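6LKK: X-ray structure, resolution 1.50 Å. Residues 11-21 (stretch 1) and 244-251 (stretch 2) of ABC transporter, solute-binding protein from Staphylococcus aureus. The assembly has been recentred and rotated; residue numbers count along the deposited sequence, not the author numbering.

Stretch 1 11-21: SNLIRPILNEF
Stretch 2 244-251: QRLVAEFD

The contact between these two helices is unusual in two respects: the first helix is kinked at Pro16 and Ile17, on the side facing its partner, and no hydrogen bond crosses between the two stretches. It illustrates a general principle, that helices distant in sequence, here by at least 225 residues, can be joined largely by the fit of a few apolar side chains.

Stretch 1 is helical throughout, from Ser11 to Phe21. Arg15 N bonds to Ser11 O at 2.8 Å, but the nitrogens of Pro16 and Ile17 have no bond to the preceding turn; Pro16 has no amide hydrogen to give, and Ile17 N lies 4.9 Å from Leu13 O, too far to bond. Regular bonding resumes with Leu18 N to Ile14 O at 3.0 Å and continues through Phe21 N to Ile17 O, also 3.0 Å. Along the helix phi lies mostly between -57° and -84°, with Ile14 an outlier at -112/-25. Stretch 2 is helical from Gln244 to Phe250, with Phe250 N bonded to Leu246 O at 3.0 Å. Phe250 itself flattens to -118/0, and Asp251 leaves the helix with positive phi, 56/33.

The N-to-C directions of the two helices make an angle of 137°, closer to antiparallel than parallel, and their axes approach to 11.4 Å. The register pairs Leu13 with Phe250, CA to CA 7.7 Å, and Ile17 with Leu246, CA to CA 8.2 Å. The partners are four positions apart on each helix, about one turn, so both pairs fall on the same side of their helices.

Phe250 contributes the largest buried area, 82 of the 365 Å² covered in total. Its CA-to-CB bond points toward stretch 1, and with chi1 m and chi2 -82° its flat ring offers a face to Leu13. Leu13 leaves its backbone sideways, yet chi1 t and chi2 p carry its end nearer, placing CD1 3.8 Å from the centroid of the Phe250 ring and 15° off the ring normal. This is a CH-pi contact, with Leu13 CD1 3.7 Å from Phe250 CG. The far end of the ring reaches the backbone, where Phe250 CZ lies 3.3 Å from Asn12 O.

One turn away, buried Ile17 points toward stretch 2 with chi1 p and chi2 t. Its CG2 meets CD2 of Leu246 at 3.7 Å, while Leu246, also directed toward its partner, adopts chi1 m and chi2 t. The same methyl, Leu246 CD2, lies 4.1 Å from Leu13 O, so one leucine branch touches both a side chain and a carbonyl. Branched aliphatic residues suit this buried place because they fill space without bringing polar groups that need partners.

Glu20 and Arg245, both partly exposed, make a further contact. Glu20, with chi1 t, chi2 p and chi3 50°, packs CG obliquely against the guanidinium of Arg245, 3.6 Å from Arg245 NH1; the arginine has chi1 m, chi2 t, chi3 -116° and chi4 153°. The carboxylate oxygens of Glu20 stay more than 5 Å from Arg245 NH1, which is hydrogen-bonded elsewhere in the structure.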

# COMPACT_ATOMS: atom_id res chain seq x y z
N SER A 11 -9.57 7.91 -0.51
CA SER A 11 -10.87 7.97 0.13
C SER A 11 -11.83 6.91 -0.42
O SER A 11 -12.62 6.33 0.34
CB SER A 11 -11.47 9.37 -0.05
OG SER A 11 -12.67 9.51 0.69
N ASN A 12 -11.78 6.65 -1.73
CA ASN A 12 -12.77 5.76 -2.33
C ASN A 12 -12.70 4.35 -1.75
O ASN A 12 -13.70 3.62 -1.81
CB ASN A 12 -12.58 5.70 -3.84
CG ASN A 12 -11.35 4.91 -4.25
OD1 ASN A 12 -10.23 5.24 -3.85
ND2 ASN A 12 -11.55 3.87 -5.05
N LEU A 13 -11.56 3.94 -1.19
CA LEU A 13 -11.45 2.59 -0.66
C LEU A 13 -11.99 2.49 0.76
O LEU A 13 -12.62 1.49 1.12
CB LEU A 13 -9.99 2.13 -0.69
CG LEU A 13 -9.73 0.72 -0.13
CD1 LEU A 13 -10.38 -0.33 -1.00
CD2 LEU A 13 -8.24 0.46 0.01
N ILE A 14 -11.76 3.51 1.60
CA ILE A 14 -12.03 3.40 3.02
C ILE A 14 -13.18 4.29 3.49
O ILE A 14 -13.80 3.98 4.51
CB ILE A 14 -10.77 3.70 3.86
CG1 ILE A 14 -10.22 5.10 3.57
CG2 ILE A 14 -9.70 2.64 3.59
CD1 ILE A 14 -9.15 5.54 4.55
N ARG A 15 -13.48 5.38 2.79
CA ARG A 15 -14.58 6.24 3.25
C ARG A 15 -15.90 5.49 3.32
O ARG A 15 -16.62 5.68 4.32
CB ARG A 15 -14.68 7.47 2.33
CG ARG A 15 -15.63 8.55 2.84
CD ARG A 15 -15.17 9.14 4.16
NE ARG A 15 -15.81 8.51 5.30
CZ ARG A 15 -15.66 8.90 6.56
NH1 ARG A 15 -14.88 9.93 6.85
NH2 ARG A 15 -16.30 8.26 7.53
N PRO A 16 -16.28 4.65 2.35
CA PRO A 16 -17.56 3.94 2.48
C PRO A 16 -17.64 3.02 3.69
O PRO A 16 -18.61 3.10 4.45
CB PRO A 16 -17.67 3.18 1.16
CG PRO A 16 -16.84 3.96 0.21
CD PRO A 16 -15.68 4.45 1.02
N ILE A 17 -16.66 2.13 3.88
CA ILE A 17 -16.76 1.21 5.02
C ILE A 17 -16.68 1.97 6.33
O ILE A 17 -17.30 1.57 7.32
CB ILE A 17 -15.69 0.10 4.96
CG1 ILE A 17 -14.28 0.69 4.88
CG2 ILE A 17 -15.98 -0.86 3.81
CD1 ILE A 17 -13.21 -0.29 5.28
N LEU A 18 -15.92 3.06 6.38
CA LEU A 18 -15.90 3.86 7.60
C LEU A 18 -17.24 4.56 7.81
O LEU A 18 -17.64 4.78 8.96
CB LEU A 18 -14.75 4.87 7.55
CG LEU A 18 -13.35 4.24 7.59
CD1 LEU A 18 -12.27 5.30 7.44
CD2 LEU A 18 -13.11 3.43 8.86
N ASN A 19 -17.96 4.87 6.73
CA ASN A 19 -19.31 5.39 6.87
C ASN A 19 -20.24 4.33 7.44
O ASN A 19 -21.12 4.63 8.26
CB ASN A 19 -19.84 5.89 5.53
CG ASN A 19 -19.23 7.20 5.11
OD1 ASN A 19 -18.58 7.88 5.90
ND2 ASN A 19 -19.45 7.58 3.85
N GLU A 20 -20.08 3.07 7.01
CA GLU A 20 -20.91 2.01 7.57
C GLU A 20 -20.60 1.78 9.04
O GLU A 20 -21.49 1.40 9.81
CB GLU A 20 -20.74 0.72 6.78
CG GLU A 20 -21.59 -0.44 7.30
CD GLU A 20 -23.05 -0.07 7.46
OE1 GLU A 20 -23.64 0.48 6.50
OE2 GLU A 20 -23.61 -0.31 8.56
N PHE A 21 -19.35 2.01 9.45
CA PHE A 21 -19.03 1.95 10.87
C PHE A 21 -19.72 3.08 11.63
O PHE A 21 -20.25 2.86 12.73
CB PHE A 21 -17.51 2.01 11.08
CG PHE A 21 -17.10 1.89 12.52
CD1 PHE A 21 -16.89 0.64 13.09
CD2 PHE A 21 -16.93 3.01 13.31
CE1 PHE A 21 -16.50 0.52 14.41
CE2 PHE A 21 -16.55 2.89 14.64
CZ PHE A 21 -16.34 1.65 15.18
N GLN A 244 -15.01 -9.36 3.70
CA GLN A 244 -15.75 -9.90 2.56
C GLN A 244 -16.34 -8.79 1.71
O GLN A 244 -16.36 -8.88 0.47
CB GLN A 244 -16.84 -10.84 3.07
CG GLN A 244 -17.67 -11.52 1.99
CD GLN A 244 -16.90 -12.60 1.24
OE1 GLN A 244 -16.03 -13.26 1.80
NE2 GLN A 244 -17.25 -12.80 -0.02
N ARG A 245 -16.83 -7.72 2.35
CA ARG A 245 -17.36 -6.58 1.60
C ARG A 245 -16.28 -5.90 0.78
O ARG A 245 -16.52 -5.49 -0.36
CB ARG A 245 -18.00 -5.58 2.56
CG ARG A 245 -19.42 -5.92 3.00
CD ARG A 245 -19.93 -4.87 3.97
NE ARG A 245 -20.19 -5.43 5.30
CZ ARG A 245 -20.14 -4.74 6.43
NH1 ARG A 245 -19.84 -3.45 6.43
NH2 ARG A 245 -20.40 -5.35 7.58
N LEU A 246 -15.07 -5.76 1.34
CA LEU A 246 -13.98 -5.13 0.60
C LEU A 246 -13.56 -5.99 -0.58
O LEU A 246 -13.26 -5.46 -1.66
CB LEU A 246 -12.80 -4.88 1.54
CG LEU A 246 -13.02 -3.82 2.61
CD1 LEU A 246 -11.89 -3.83 3.63
CD2 LEU A 246 -13.14 -2.44 1.97
N VAL A 247 -13.54 -7.31 -0.41
CA VAL A 247 -13.23 -8.21 -1.52
C VAL A 247 -14.28 -8.08 -2.61
O VAL A 247 -13.96 -7.91 -3.79
CB VAL A 247 -13.10 -9.66 -1.01
CG1 VAL A 247 -13.03 -10.64 -2.17
CG2 VAL A 247 -11.88 -9.80 -0.12
N ALA A 248 -15.56 -8.16 -2.23
CA ALA A 248 -16.63 -8.17 -3.21
C ALA A 248 -16.67 -6.87 -4.01
O ALA A 248 -16.83 -6.89 -5.23
CB ALA A 248 -17.97 -8.40 -2.52
N GLU A 249 -16.51 -5.73 -3.33
CA GLU A 249 -16.71 -4.45 -4.00
C GLU A 249 -15.46 -3.97 -4.73
O GLU A 249 -15.58 -3.34 -5.79
CB GLU A 249 -17.15 -3.39 -2.99
CG GLU A 249 -17.28 -2.00 -3.58
CD GLU A 249 -18.06 -1.05 -2.70
OE1 GLU A 249 -18.29 0.11 -3.12
OE2 GLU A 249 -18.45 -1.45 -1.58
N PHE A 250 -14.27 -4.27 -4.21
CA PHE A 250 -13.03 -3.69 -4.74
C PHE A 250 -12.05 -4.70 -5.29
O PHE A 250 -10.97 -4.30 -5.75
CB PHE A 250 -12.32 -2.88 -3.65
CG PHE A 250 -13.11 -1.71 -3.14
CD1 PHE A 250 -13.11 -0.51 -3.83
CD2 PHE A 250 -13.83 -1.80 -1.96
CE1 PHE A 250 -13.83 0.57 -3.36
CE2 PHE A 250 -14.55 -0.72 -1.49
CZ PHE A 250 -14.55 0.47 -2.18
N ASP A 251 -12.35 -6.00 -5.26
CA ASP A 251 -11.35 -7.02 -5.54
C ASP A 251 -10.16 -6.87 -4.59
O ASP A 251 -9.01 -7.12 -4.97
CB ASP A 251 -10.87 -6.98 -6.99
CG ASP A 251 -11.99 -7.22 -7.98
OD1 ASP A 251 -12.58 -8.32 -7.96
OD2 ASP A 251 -12.28 -6.31 -8.79